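Local coordinates for HRDC domain-containing protein (Bifidobacterium adolescentis ATCC 15703, PDB 3CYM) that is of unknown function but, as in ribonuclease D-like proteins, probably binds nucleic acid and acts as a 3'-5' exonuclease, at residues Trp241-Arg244 with Asp245-Ala248; Val221-Ile224 with Thr225-Met228; Ser374-Ala377 with Glu378-Thr382; Gly415-Asp418 with Trp419-Ser422. All coordinates share one frame; numbering follows the deposited sequence. Where two conformers were deposited one is given.

Contact 1 (Trp241-Arg244 with Asp245-Ala248)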
ATOM      1  N   TRP A 241      16.935  15.048   0.314  1.00 17.28           N
ATOM      2  CA  TRP A 241      15.769  14.227   0.002  1.00 18.38           C
ATOM      3  C   TRP A 241      15.195  14.559  -1.369  1.00 18.16           C
ATOM      4  O   TRP A 241      14.833  13.650  -2.127  1.00 18.63           O
ATOM      5  CB  TRP A 241      14.659  14.383   1.052  1.00 16.22           C
ATOM      6  CG  TRP A 241      13.524  13.404   0.859  1.00 14.41           C
ATOM      7  CD1 TRP A 241      13.376  12.187   1.482  1.00 12.97           C
ATOM      8  CD2 TRP A 241      12.387  13.544  -0.020  1.00 12.35           C
ATOM      9  NE1 TRP A 241      12.230  11.569   1.046  1.00 12.49           N
ATOM     10  CE2 TRP A 241      11.603  12.374   0.126  1.00 14.76           C
ATOM     11  CE3 TRP A 241      11.956  14.545  -0.912  1.00 12.72           C
ATOM     12  CZ2 TRP A 241      10.406  12.177  -0.588  1.00 14.88           C
ATOM     13  CZ3 TRP A 241      10.769  14.346  -1.636  1.00  8.69           C
ATOM     14  CH2 TRP A 241      10.010  13.169  -1.462  1.00 17.87           C
ATOM     15  N   THR A 242      15.084  15.856  -1.656  1.00 16.84           N
ATOM     16  CA  THR A 242      14.471  16.348  -2.886  1.00 15.97           C
ATOM     17  C   THR A 242      15.275  15.944  -4.114  1.00 17.42           C
ATOM     18  O   THR A 242      14.711  15.390  -5.068  1.00 21.11           O
ATOM     19  CB  THR A 242      14.300  17.883  -2.853  1.00 18.85           C
ATOM     20  OG1 THR A 242      13.514  18.244  -1.712  1.00 19.41           O
ATOM     21  CG2 THR A 242      13.618  18.398  -4.123  1.00 12.48           C
ATOM     22  N   ARG A 243      16.580  16.214  -4.087  1.00 14.07           N
ATOM     23  CA  ARG A 243      17.439  15.860  -5.214  1.00 15.75           C
ATOM     24  C   ARG A 243      17.531  14.343  -5.403  1.00 15.58           C
ATOM     25  O   ARG A 243      17.474  13.863  -6.531  1.00 20.66           O
ATOM     26  CB  ARG A 243      18.816  16.510  -5.096  1.00  5.35           C
ATOM     27  CG  ARG A 243      19.717  16.327  -6.324  1.00 16.79           C
ATOM     28  CD  ARG A 243      19.043  16.682  -7.656  1.00 17.57           C
ATOM     29  NE  ARG A 243      19.980  16.536  -8.773  1.00 22.35           N
ATOM     30  CZ  ARG A 243      19.649  16.365 -10.052  1.00 22.37           C
ATOM     31  NH1 ARG A 243      18.378  16.275 -10.436  1.00 14.93           N
ATOM     32  NH2 ARG A 243      20.611  16.253 -10.958  1.00 25.49           N
ATOM     33  N   ARG A 244      17.636  13.602  -4.299  1.00 17.77           N
ATOM     34  CA  ARG A 244      17.613  12.138  -4.332  1.00 17.86           C
ATOM     35  C   ARG A 244      16.318  11.611  -4.962  1.00 16.94           C
ATOM     36  O   ARG A 244      16.344  10.630  -5.687  1.00 15.69           O
ATOM     37  CB  ARG A 244      17.793  11.572  -2.917  1.00 19.41           C
ATOM     38  CG  ARG A 244      17.909  10.057  -2.821  1.00 20.43           C
ATOM     39  CD  ARG A 244      17.944   9.605  -1.376  1.00 22.74           C
ATOM     40  NE  ARG A 244      16.647   9.685  -0.706  1.00 16.09           N
ATOM     41  CZ  ARG A 244      16.384   9.145   0.484  1.00 25.71           C
ATOM     42  NH1 ARG A 244      15.179   9.275   1.019  1.00 22.03           N
ATOM     43  NH2 ARG A 244      17.323   8.473   1.143  1.00 21.24           N
ATOM     44  N   ASP A 245      15.199  12.282  -4.697  1.00 19.67           N
ATOM     45  CA  ASP A 245      13.899  11.872  -5.239  1.00 21.01           C
ATOM     46  C   ASP A 245      13.785  12.121  -6.746  1.00 16.54           C
ATOM     47  O   ASP A 245      13.218  11.304  -7.467  1.00 20.07           O
ATOM     48  CB  ASP A 245      12.760  12.573  -4.495  1.00 22.53           C
ATOM     49  CG  ASP A 245      11.393  12.040  -4.881  1.00 26.92           C
ATOM     50  OD1 ASP A 245      11.046  10.914  -4.467  1.00 30.87           O
ATOM     51  OD2 ASP A 245      10.666  12.762  -5.589  1.00 29.95           O
ATOM     52  N   GLU A 246      14.325  13.248  -7.204  1.00 17.25           N
ATOM     53  CA  GLU A 246      14.370  13.585  -8.633  1.00 19.29           C
ATOM     54  C   GLU A 246      15.162  12.553  -9.421  1.00 18.56           C
ATOM     55  O   GLU A 246      14.678  12.018 -10.422  1.00 20.31           O
ATOM     56  CB  GLU A 246      15.011  14.959  -8.835  1.00 20.77           C
ATOM     57  CG  GLU A 246      14.191  16.118  -8.322  1.00 26.46           C
ATOM     58  CD  GLU A 246      14.928  17.435  -8.402  1.00 36.77           C
ATOM     59  OE1 GLU A 246      16.030  17.480  -8.997  1.00 38.11           O
ATOM     60  OE2 GLU A 246      14.399  18.429  -7.858  1.00 43.00           O
ATOM     61  N   LEU A 247      16.374  12.280  -8.940  1.00 17.93           N
ATOM     62  CA  LEU A 247      17.306  11.349  -9.574  1.00 19.66           C
ATOM     63  C   LEU A 247      16.842   9.904  -9.492  1.00 17.03           C
ATOM     64  O   LEU A 247      17.131   9.112 -10.376  1.00 17.75           O
ATOM     65  CB  LEU A 247      18.696  11.490  -8.953  1.00 15.59           C
ATOM     66  CG  LEU A 247      19.423  12.799  -9.292  1.00 20.39           C
ATOM     67  CD1 LEU A 247      20.598  13.067  -8.379  1.00  9.47           C
ATOM     68  CD2 LEU A 247      19.880  12.812 -10.743  1.00 24.94           C
ATOM     69  N   ALA A 248      16.123   9.563  -8.429  1.00 20.12           N
ATOM     70  CA  ALA A 248      15.575   8.217  -8.275  1.00 21.03           C
ATOM     71  C   ALA A 248      14.453   7.958  -9.275  1.00 26.31           C
ATOM     72  O   ALA A 248      14.316   6.842  -9.782  1.00 25.58           O
ATOM     73  CB  ALA A 248      15.091   8.003  -6.867  1.00 16.36           C
TER
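The carboxylate of D245 lies alongside the indole of W241, one helical turn back, with the two planes only 9° apart. D245 CB stands over one face of the six-membered ring, 4.1 Å from the centroid of that W241 ring, which makes a CH-pi contact, and D245 CG passes 3.9 Å from W241 CH2. Each side chain carries its CG trans to the backbone N (chi1 -172° in both), and this common torsion sends ring and carboxylate off the helix in the same direction. D245 is also gripped from outside, OD1 by the hydroxyl of Y53 and OD2 by R249. This pair is partly sheltered; the close-packed side is that of the buried R244, L247 and A248, with R244 salt-bridged to D261.

Elsewhere the contact is looser and opens to solvent at E246. There R243 NH1 donates to E246 OE1 at 3.0 Å in a salt bridge, with guanidinium and carboxylate planes 70° apart. From the buried side L247 CD2 reaches over one face of the same guanidinium, 3.5 Å from R243 NH2, so R243 is supported both by charge and by an apolar branch. T242 CG2 merely brushes E246 OE2 at 3.8 Å.

All of this rides on helix 231-250 of the HRDC region. W241 packs against the loop residues P217, W218 and V221, R244 and A248 meet helix 255-258, and R243 and R244 touch helix 312-323.

Contact 2 (Val221-Ile224 with Thr225-Met228); sequences VSHI and TEVM
H223 and E226 both hold CG opposite their own carbonyl carbon (chi1 -62° and -57°), and with the E226 chain extended beyond CG the imidazole and carboxylate run side by side in the same direction. H223 ND1 donates to E226 OE2 at 2.8 Å. The oxygen sits at the ring edge, in the imidazole plane, whereas the nitrogen approaches it from above the carboxylate plane; the two planes stand 77° apart. The other oxygen, E226 OE1, forms a salt bridge with K269, so the carboxylate is tied at both ends and probably favours a charged state.

Behind this polar pair a type II turn, V221 to I224, leads into a short 3-10 segment. V227 N bonds to I224 O at 3.0 Å, while the bond from E226 N to H223 O, at 3.3 Å, is weak. On the inner side I224 CD1 meets V227 CG1 at 3.9 Å, the two side chains at about a right angle.

The stretch belongs to the surface linker between helices 193-207 and 231-250. I224 and V227 lean on L234 of helix 231-250, and I224 also reaches I265 of helix 261-270, the helix that supplies K269.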
ATOM      1  N   VAL A 221      12.646  10.754   6.622  1.00 30.14           N
ATOM      2  CA  VAL A 221      13.989  10.200   6.633  1.00 26.79           C
ATOM      3  C   VAL A 221      14.164   9.587   8.020  1.00 25.73           C
ATOM      4  O   VAL A 221      13.847  10.230   9.014  1.00 28.50           O
ATOM      5  CB  VAL A 221      15.024  11.322   6.403  1.00 20.04           C
ATOM      6  CG1 VAL A 221      16.436  10.836   6.653  1.00 22.31           C
ATOM      7  CG2 VAL A 221      14.886  11.911   4.991  1.00 20.75           C
ATOM      8  N   SER A 222      14.630   8.341   8.087  1.00 28.79           N
ATOM      9  CA  SER A 222      14.825   7.690   9.380  0.50 29.90           C
ATOM     10  C   SER A 222      15.887   8.416  10.208  1.00 31.92           C
ATOM     11  O   SER A 222      16.871   8.939   9.666  1.00 30.11           O
ATOM     12  CB  SER A 222      15.145   6.196   9.226  0.50 29.30           C
ATOM     13  OG  SER A 222      16.157   5.971   8.267  0.50 26.56           O
ATOM     14  N   HIS A 223      15.641   8.466  11.521  1.00 30.46           N
ATOM     15  CA  HIS A 223      16.478   9.157  12.513  1.00 29.35           C
ATOM     16  C   HIS A 223      16.479  10.681  12.366  1.00 30.43           C
ATOM     17  O   HIS A 223      17.422  11.350  12.812  1.00 23.94           O
ATOM     18  CB  HIS A 223      17.908   8.599  12.551  1.00 31.42           C
ATOM     19  CG  HIS A 223      17.981   7.160  12.949  1.00 44.24           C
ATOM     20  ND1 HIS A 223      18.334   6.756  14.218  1.00 49.60           N
ATOM     21  CD2 HIS A 223      17.737   6.028  12.247  1.00 48.90           C
ATOM     22  CE1 HIS A 223      18.308   5.437  14.281  1.00 50.00           C
ATOM     23  NE2 HIS A 223      17.946   4.971  13.099  1.00 51.42           N
ATOM     24  N   ILE A 224      15.403  11.216  11.774  1.00 30.32           N
ATOM     25  CA  ILE A 224      15.233  12.663  11.531  1.00 33.45           C
ATOM     26  C   ILE A 224      15.100  13.445  12.837  1.00 33.85           C
ATOM     27  O   ILE A 224      15.469  14.624  12.918  1.00 30.63           O
ATOM     28  CB  ILE A 224      14.022  12.960  10.563  1.00 32.36           C
ATOM     29  CG1 ILE A 224      14.000  14.417  10.095  1.00 29.89           C
ATOM     30  CG2 ILE A 224      12.673  12.555  11.181  1.00 30.51           C
ATOM     31  CD1 ILE A 224      15.259  14.848   9.434  1.00 23.14           C
ATOM     32  N   THR A 225      14.606  12.749  13.859  1.00 34.38           N
ATOM     33  CA  THR A 225      14.350  13.312  15.175  1.00 34.41           C
ATOM     34  C   THR A 225      15.634  13.806  15.853  1.00 34.55           C
ATOM     35  O   THR A 225      15.608  14.767  16.619  1.00 34.37           O
ATOM     36  CB  THR A 225      13.545  12.314  16.066  1.00 32.65           C
ATOM     37  OG1 THR A 225      13.292  12.898  17.350  1.00 36.49           O
ATOM     38  CG2 THR A 225      14.275  10.994  16.232  1.00 27.78           C
ATOM     39  N   GLU A 226      16.756  13.183  15.500  1.00 33.31           N
ATOM     40  CA  GLU A 226      18.069  13.535  16.027  1.00 35.40           C
ATOM     41  C   GLU A 226      18.583  14.877  15.499  1.00 35.20           C
ATOM     42  O   GLU A 226      19.648  15.338  15.908  1.00 35.81           O
ATOM     43  CB  GLU A 226      19.071  12.440  15.660  1.00 37.17           C
ATOM     44  CG  GLU A 226      18.715  11.033  16.140  1.00 38.89           C
ATOM     45  CD  GLU A 226      19.691   9.983  15.638  1.00 43.41           C
ATOM     46  OE1 GLU A 226      20.725  10.355  15.039  1.00 44.56           O
ATOM     47  OE2 GLU A 226      19.427   8.777  15.840  1.00 46.72           O
ATOM     48  N   VAL A 227      17.808  15.497  14.611  1.00 32.71           N
ATOM     49  CA  VAL A 227      18.231  16.660  13.835  1.00 33.36           C
ATOM     50  C   VAL A 227      17.143  17.756  13.853  1.00 35.72           C
ATOM     51  O   VAL A 227      17.365  18.884  13.402  1.00 38.98           O
ATOM     52  CB  VAL A 227      18.695  16.184  12.392  1.00 33.60           C
ATOM     53  CG1 VAL A 227      18.034  16.925  11.245  1.00 35.25           C
ATOM     54  CG2 VAL A 227      20.213  16.171  12.271  1.00 27.29           C
ATOM     55  N   MET A 228      15.991  17.427  14.441  1.00 37.15           N
ATOM     56  CA  MET A 228      14.814  18.319  14.492  1.00 40.03           C
ATOM     57  C   MET A 228      14.954  19.643  15.257  1.00 38.12           C
ATOM     58  O   MET A 228      14.193  20.574  15.014  1.00 37.96           O
ATOM     59  CB  MET A 228      13.589  17.553  14.995  1.00 41.80           C
ATOM     60  CG  MET A 228      12.640  17.118  13.888  1.00 47.98           C
ATOM     61  SD  MET A 228      11.599  15.715  14.349  1.00 62.55           S
ATOM     62  CE  MET A 228      10.744  16.332  15.806  1.00 61.57           C
TER

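Contact 3 (Ser374-Ala377 with Glu378-Thr382)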
ATOM      1  N   SER A 374     -15.694  -1.081  21.746  1.00 14.25           N
ATOM      2  CA  SER A 374     -15.203  -2.443  22.042  1.00 21.49           C
ATOM      3  C   SER A 374     -16.326  -3.419  22.382  1.00 19.85           C
ATOM      4  O   SER A 374     -16.292  -4.583  21.979  1.00 22.25           O
ATOM      5  CB  SER A 374     -14.176  -2.441  23.181  1.00 15.51           C
ATOM      6  OG  SER A 374     -13.000  -1.748  22.807  1.00 24.92           O
ATOM      7  N   GLN A 375     -17.320  -2.938  23.122  1.00 21.94           N
ATOM      8  CA  GLN A 375     -18.471  -3.759  23.462  1.00 20.91           C
ATOM      9  C   GLN A 375     -19.240  -4.180  22.201  1.00 21.20           C
ATOM     10  O   GLN A 375     -19.653  -5.337  22.084  1.00 24.37           O
ATOM     11  CB  GLN A 375     -19.373  -3.039  24.465  1.00 24.30           C
ATOM     12  CG  GLN A 375     -20.433  -3.935  25.101  1.00 29.51           C
ATOM     13  CD  GLN A 375     -19.842  -5.180  25.737  1.00 34.90           C
ATOM     14  OE1 GLN A 375     -19.113  -5.093  26.721  1.00 33.99           O
ATOM     15  NE2 GLN A 375     -20.156  -6.347  25.175  1.00 32.87           N
ATOM     16  N   ILE A 376     -19.388  -3.255  21.252  1.00 18.63           N
ATOM     17  CA  ILE A 376     -20.073  -3.531  19.979  1.00 18.14           C
ATOM     18  C   ILE A 376     -19.267  -4.521  19.124  1.00 20.40           C
ATOM     19  O   ILE A 376     -19.831  -5.423  18.502  1.00 22.50           O
ATOM     20  CB  ILE A 376     -20.375  -2.219  19.198  1.00 18.63           C
ATOM     21  CG1 ILE A 376     -21.366  -1.345  19.991  1.00 20.53           C
ATOM     22  CG2 ILE A 376     -20.919  -2.533  17.810  1.00 17.92           C
ATOM     23  CD1 ILE A 376     -21.622   0.052  19.435  1.00 10.24           C
ATOM     24  N   ALA A 377     -17.946  -4.347  19.136  1.00 19.34           N
ATOM     25  CA  ALA A 377     -17.001  -5.243  18.492  1.00 17.97           C
ATOM     26  C   ALA A 377     -17.195  -6.691  18.941  1.00 24.82           C
ATOM     27  O   ALA A 377     -17.292  -7.578  18.104  1.00 20.88           O
ATOM     28  CB  ALA A 377     -15.590  -4.790  18.775  1.00 16.92           C
ATOM     29  N   GLU A 378     -17.256  -6.904  20.260  1.00 25.30           N
ATOM     30  CA  GLU A 378     -17.566  -8.204  20.861  1.00 27.30           C
ATOM     31  C   GLU A 378     -18.916  -8.767  20.444  1.00 23.29           C
ATOM     32  O   GLU A 378     -18.989  -9.883  19.944  1.00 23.61           O
ATOM     33  CB  GLU A 378     -17.557  -8.095  22.385  1.00 33.03           C
ATOM     34  CG  GLU A 378     -16.324  -8.627  23.057  1.00 42.61           C
ATOM     35  CD  GLU A 378     -16.598  -9.024  24.496  1.00 58.70           C
ATOM     36  OE1 GLU A 378     -16.164 -10.126  24.896  1.00 64.40           O
ATOM     37  OE2 GLU A 378     -17.259  -8.244  25.223  1.00 63.66           O
ATOM     38  N   ASP A 379     -19.977  -7.984  20.645  1.00 23.97           N
ATOM     39  CA  ASP A 379     -21.350  -8.427  20.389  1.00 23.70           C
ATOM     40  C   ASP A 379     -21.642  -8.755  18.925  1.00 23.38           C
ATOM     41  O   ASP A 379     -22.553  -9.529  18.634  1.00 26.77           O
ATOM     42  CB  ASP A 379     -22.354  -7.390  20.893  1.00 27.97           C
ATOM     43  CG  ASP A 379     -22.244  -7.137  22.396  1.00 31.52           C
ATOM     44  OD1 ASP A 379     -22.738  -6.082  22.851  1.00 28.82           O
ATOM     45  OD2 ASP A 379     -21.658  -7.974  23.120  1.00 34.27           O
ATOM     46  N   THR A 380     -20.869  -8.166  18.015  1.00 22.76           N
ATOM     47  CA  THR A 380     -20.986  -8.461  16.585  1.00 21.50           C
ATOM     48  C   THR A 380     -19.837  -9.327  16.046  1.00 24.65           C
ATOM     49  O   THR A 380     -19.871  -9.726  14.884  1.00 21.04           O
ATOM     50  CB  THR A 380     -21.082  -7.170  15.733  1.00 23.56           C
ATOM     51  OG1 THR A 380     -19.824  -6.485  15.757  1.00 21.00           O
ATOM     52  CG2 THR A 380     -22.195  -6.242  16.254  1.00 12.60           C
ATOM     53  N   ARG A 381     -18.843  -9.616  16.894  1.00 22.79           N
ATOM     54  CA  ARG A 381     -17.644 -10.386  16.518  1.00 25.35           C
ATOM     55  C   ARG A 381     -16.927  -9.810  15.283  1.00 23.39           C
ATOM     56  O   ARG A 381     -16.654 -10.506  14.302  1.00 20.73           O
ATOM     57  CB  ARG A 381     -17.956 -11.885  16.396  1.00 30.56           C
ATOM     58  CG  ARG A 381     -17.563 -12.679  17.631  1.00 40.43           C
ATOM     59  CD  ARG A 381     -18.595 -13.738  17.980  1.00 49.08           C
ATOM     60  NE  ARG A 381     -19.661 -13.190  18.819  1.00 59.90           N
ATOM     61  CZ  ARG A 381     -19.628 -13.130  20.153  1.00 62.84           C
ATOM     62  NH1 ARG A 381     -20.655 -12.609  20.820  1.00 55.12           N
ATOM     63  NH2 ARG A 381     -18.576 -13.590  20.823  1.00 60.77           N
ATOM     64  N   THR A 382     -16.647  -8.514  15.368  1.00 22.71           N
ATOM     65  CA  THR A 382     -15.963  -7.750  14.343  1.00 22.23           C
ATOM     66  C   THR A 382     -14.779  -7.099  15.063  1.00 21.90           C
ATOM     67  O   THR A 382     -14.948  -6.637  16.182  1.00 19.58           O
ATOM     68  CB  THR A 382     -16.905  -6.657  13.789  1.00 23.43           C
ATOM     69  OG1 THR A 382     -18.204  -7.212  13.545  1.00 30.39           O
ATOM     70  CG2 THR A 382     -16.374  -6.056  12.498  1.00 26.05           C
TER
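Q375 and D379, one turn apart, join amide to carboxylate. Q375 NE2 donates to D379 OD2 at 3.0 Å and weakly to D379 OD1 at 3.5 Å. The Q375 chain makes this possible by folding at chi2 (54°), which turns the amide along the helix toward D379. D379 OD2 lies in the amide plane, whereas the nitrogen arrives from above the carboxylate plane; the two planes are 35° apart. The pair sits on the solvent-facing side of the helix.

Backbone bonds follow the helical pattern: E378 N to S374 O, D379 N to Q375 O, and T380 N to I376 O. The chain then closes in a Schellman motif at the C-terminal end of helix 360-380, within the C-terminal domain of the exonuclease family. R381 takes a positive phi, T382 N reaches back to A377 O at 3.0 Å, and R381 N bonds to E378 O at 3.1 Å.

Hydroxyls form a second kind of link. T380 holds OG1 between its backbone N and carbonyl carbon (chi1 69°), from where OG1 donates to I376 O at 2.9 Å. That carbonyl thus accepts from T380 OG1 and T380 N on opposite faces of its plane. T382 OG1 in turn donates to T380 OG1 at 2.8 Å, so the two hydroxyls link T382 to I376 O, while K192 binds T380 O.

Apolar contacts point inward. I376 CG2 lies 4.2 Å from T380 CG2 and packs on L423 and V424 of helix 418-433, and A377 rests on V384 and V387 of helix 384-387.

Contact 4 (Gly415-Asp418 with Trp419-Ser422); sequences GARD and WQVS
R417 and Q420 run side by side where helix 418-433 begins, and Q420 turns back to hold the residue at the N-cap. The Q420 chain leaves with CG on the far side from the carbonyl carbon (chi1 -58°) and stays extended, so OE1 accepts R417 N at 3.1 Å. It resembles half a capping box, without the reciprocal R417 side-chain bond. The R417 chain, folded at chi2 and chi3, curls over the same oxygen: Q420 OE1 lies over the centre of one guanidinium face, 3.6 Å from R417 CZ. At the guanidinium edge, and in its plane, R417 NH2 donates to G415 O at 2.8 Å.

W419 places CG between its backbone N and carbonyl carbon (chi1 71°), bringing the indole back to R417, where W419 CD1 lies 3.7 Å from R417 CB. S422 OG adds to the backbone bond of its own N, the two meeting D418 O from opposite faces, with S422 OG to D418 O at 3.0 Å. A416 CB packs on V421 CG2 at 4.1 Å.

Helix 193-207 faces this corner: E199 OE1 is shared by R417 NE and W419 NE1, W195 stacks on W419, and Y202 makes a cation-pi contact with R417.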
ATOM      1  N   GLY A 415     -15.677  10.325   7.439  1.00 22.40           N
ATOM      2  CA  GLY A 415     -15.519   9.341   6.373  1.00 18.73           C
ATOM      3  C   GLY A 415     -15.973   7.941   6.742  1.00 20.34           C
ATOM      4  O   GLY A 415     -15.720   6.990   5.990  1.00 19.74           O
ATOM      5  N   ALA A 416     -16.627   7.809   7.900  1.00 14.70           N
ATOM      6  CA  ALA A 416     -17.217   6.534   8.315  1.00 15.56           C
ATOM      7  C   ALA A 416     -18.432   6.198   7.478  1.00 18.08           C
ATOM      8  O   ALA A 416     -19.220   7.072   7.113  1.00 24.26           O
ATOM      9  CB  ALA A 416     -17.593   6.550   9.797  1.00 14.17           C
ATOM     10  N   ARG A 417     -18.596   4.912   7.211  1.00 23.01           N
ATOM     11  CA  ARG A 417     -19.677   4.433   6.369  1.00 19.41           C
ATOM     12  C   ARG A 417     -20.996   4.451   7.113  1.00 21.40           C
ATOM     13  O   ARG A 417     -21.018   4.477   8.347  1.00 25.00           O
ATOM     14  CB  ARG A 417     -19.354   3.032   5.850  1.00 14.50           C
ATOM     15  CG  ARG A 417     -18.585   3.032   4.543  1.00 11.91           C
ATOM     16  CD  ARG A 417     -17.225   3.692   4.678  1.00 22.89           C
ATOM     17  NE  ARG A 417     -16.240   2.740   5.172  1.00 16.34           N
ATOM     18  CZ  ARG A 417     -15.131   3.060   5.829  1.00 15.56           C
ATOM     19  NH1 ARG A 417     -14.308   2.098   6.216  1.00 11.07           N
ATOM     20  NH2 ARG A 417     -14.843   4.321   6.110  1.00 14.30           N
ATOM     21  N   ASP A 418     -22.088   4.456   6.352  1.00 20.49           N
ATOM     22  CA  ASP A 418     -23.434   4.461   6.913  1.00 21.40           C
ATOM     23  C   ASP A 418     -23.678   3.325   7.901  1.00 17.73           C
ATOM     24  O   ASP A 418     -24.293   3.546   8.935  1.00 17.76           O
ATOM     25  CB  ASP A 418     -24.489   4.417   5.803  1.00 22.63           C
ATOM     26  CG  ASP A 418     -24.440   5.630   4.890  1.00 28.78           C
ATOM     27  OD1 ASP A 418     -23.711   6.603   5.195  1.00 28.04           O
ATOM     28  OD2 ASP A 418     -25.145   5.604   3.857  1.00 34.05           O
ATOM     29  N   TRP A 419     -23.188   2.121   7.597  1.00 18.37           N
ATOM     30  CA  TRP A 419     -23.378   0.981   8.502  1.00 17.95           C
ATOM     31  C   TRP A 419     -22.635   1.154   9.829  1.00 18.79           C
ATOM     32  O   TRP A 419     -23.112   0.700  10.867  1.00 18.30           O
ATOM     33  CB  TRP A 419     -23.005  -0.353   7.841  1.00 19.13           C
ATOM     34  CG  TRP A 419     -21.526  -0.586   7.604  1.00 12.84           C
ATOM     35  CD1 TRP A 419     -20.819  -0.262   6.482  1.00 17.97           C
ATOM     36  CD2 TRP A 419     -20.591  -1.213   8.495  1.00 13.19           C
ATOM     37  NE1 TRP A 419     -19.503  -0.636   6.619  1.00 19.91           N
ATOM     38  CE2 TRP A 419     -19.336  -1.234   7.840  1.00 13.86           C
ATOM     39  CE3 TRP A 419     -20.691  -1.764   9.782  1.00 12.28           C
ATOM     40  CZ2 TRP A 419     -18.181  -1.764   8.436  1.00 13.27           C
ATOM     41  CZ3 TRP A 419     -19.546  -2.301  10.369  1.00 17.49           C
ATOM     42  CH2 TRP A 419     -18.308  -2.294   9.697  1.00 12.40           C
ATOM     43  N   GLN A 420     -21.485   1.826   9.776  1.00 15.79           N
ATOM     44  CA  GLN A 420     -20.656   2.048  10.950  1.00 13.25           C
ATOM     45  C   GLN A 420     -21.325   3.056  11.856  1.00 13.47           C
ATOM     46  O   GLN A 420     -21.413   2.835  13.049  1.00 17.06           O
ATOM     47  CB  GLN A 420     -19.261   2.520  10.558  1.00  8.00           C
ATOM     48  CG  GLN A 420     -18.544   1.561   9.646  1.00 11.56           C
ATOM     49  CD  GLN A 420     -17.130   1.953   9.375  1.00 11.32           C
ATOM     50  OE1 GLN A 420     -16.842   3.097   9.030  1.00 20.77           O
ATOM     51  NE2 GLN A 420     -16.224   1.004   9.531  1.00 16.38           N
ATOM     52  N   VAL A 421     -21.828   4.133  11.258  1.00 16.44           N
ATOM     53  CA  VAL A 421     -22.605   5.173  11.944  1.00 18.44           C
ATOM     54  C   VAL A 421     -23.900   4.628  12.572  1.00 15.46           C
ATOM     55  O   VAL A 421     -24.181   4.887  13.737  1.00 15.75           O
ATOM     56  CB  VAL A 421     -22.909   6.357  10.983  1.00 14.23           C
ATOM     57  CG1 VAL A 421     -23.794   7.396  11.645  1.00 19.27           C
ATOM     58  CG2 VAL A 421     -21.616   6.999  10.516  1.00 13.15           C
ATOM     59  N   SER A 422     -24.670   3.865  11.805  1.00 14.23           N
ATOM     60  CA  SER A 422     -25.886   3.226  12.307  1.00 14.15           C
ATOM     61  C   SER A 422     -25.658   2.242  13.454  1.00 15.89           C
ATOM     62  O   SER A 422     -26.483   2.141  14.352  1.00 18.19           O
ATOM     63  CB  SER A 422     -26.603   2.515  11.170  1.00 17.87           C
ATOM     64  OG  SER A 422     -27.023   3.452  10.196  1.00 20.30           O
TER

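Overall arrangement
All four contacts are local and lie in series along the chain, so none encloses or crosses another. Contact 2 comes first, shaping the turn in the linker that follows helix 193-207, and contact 1 follows on helix 231-250. The two touch where V221 CG2 meets W241 CD1 at 3.8 Å, and D261 serves both, through S222 N and R244 NH2. Far along the chain, contact 3 closes the end of helix 360-380 and contact 4 starts helix 418-433, their centres about 15 Å apart. W195 of helix 193-207 meets both of these. The centres of contacts 1 and 3 are about 46 Å apart, on opposite sides of the chain's centre.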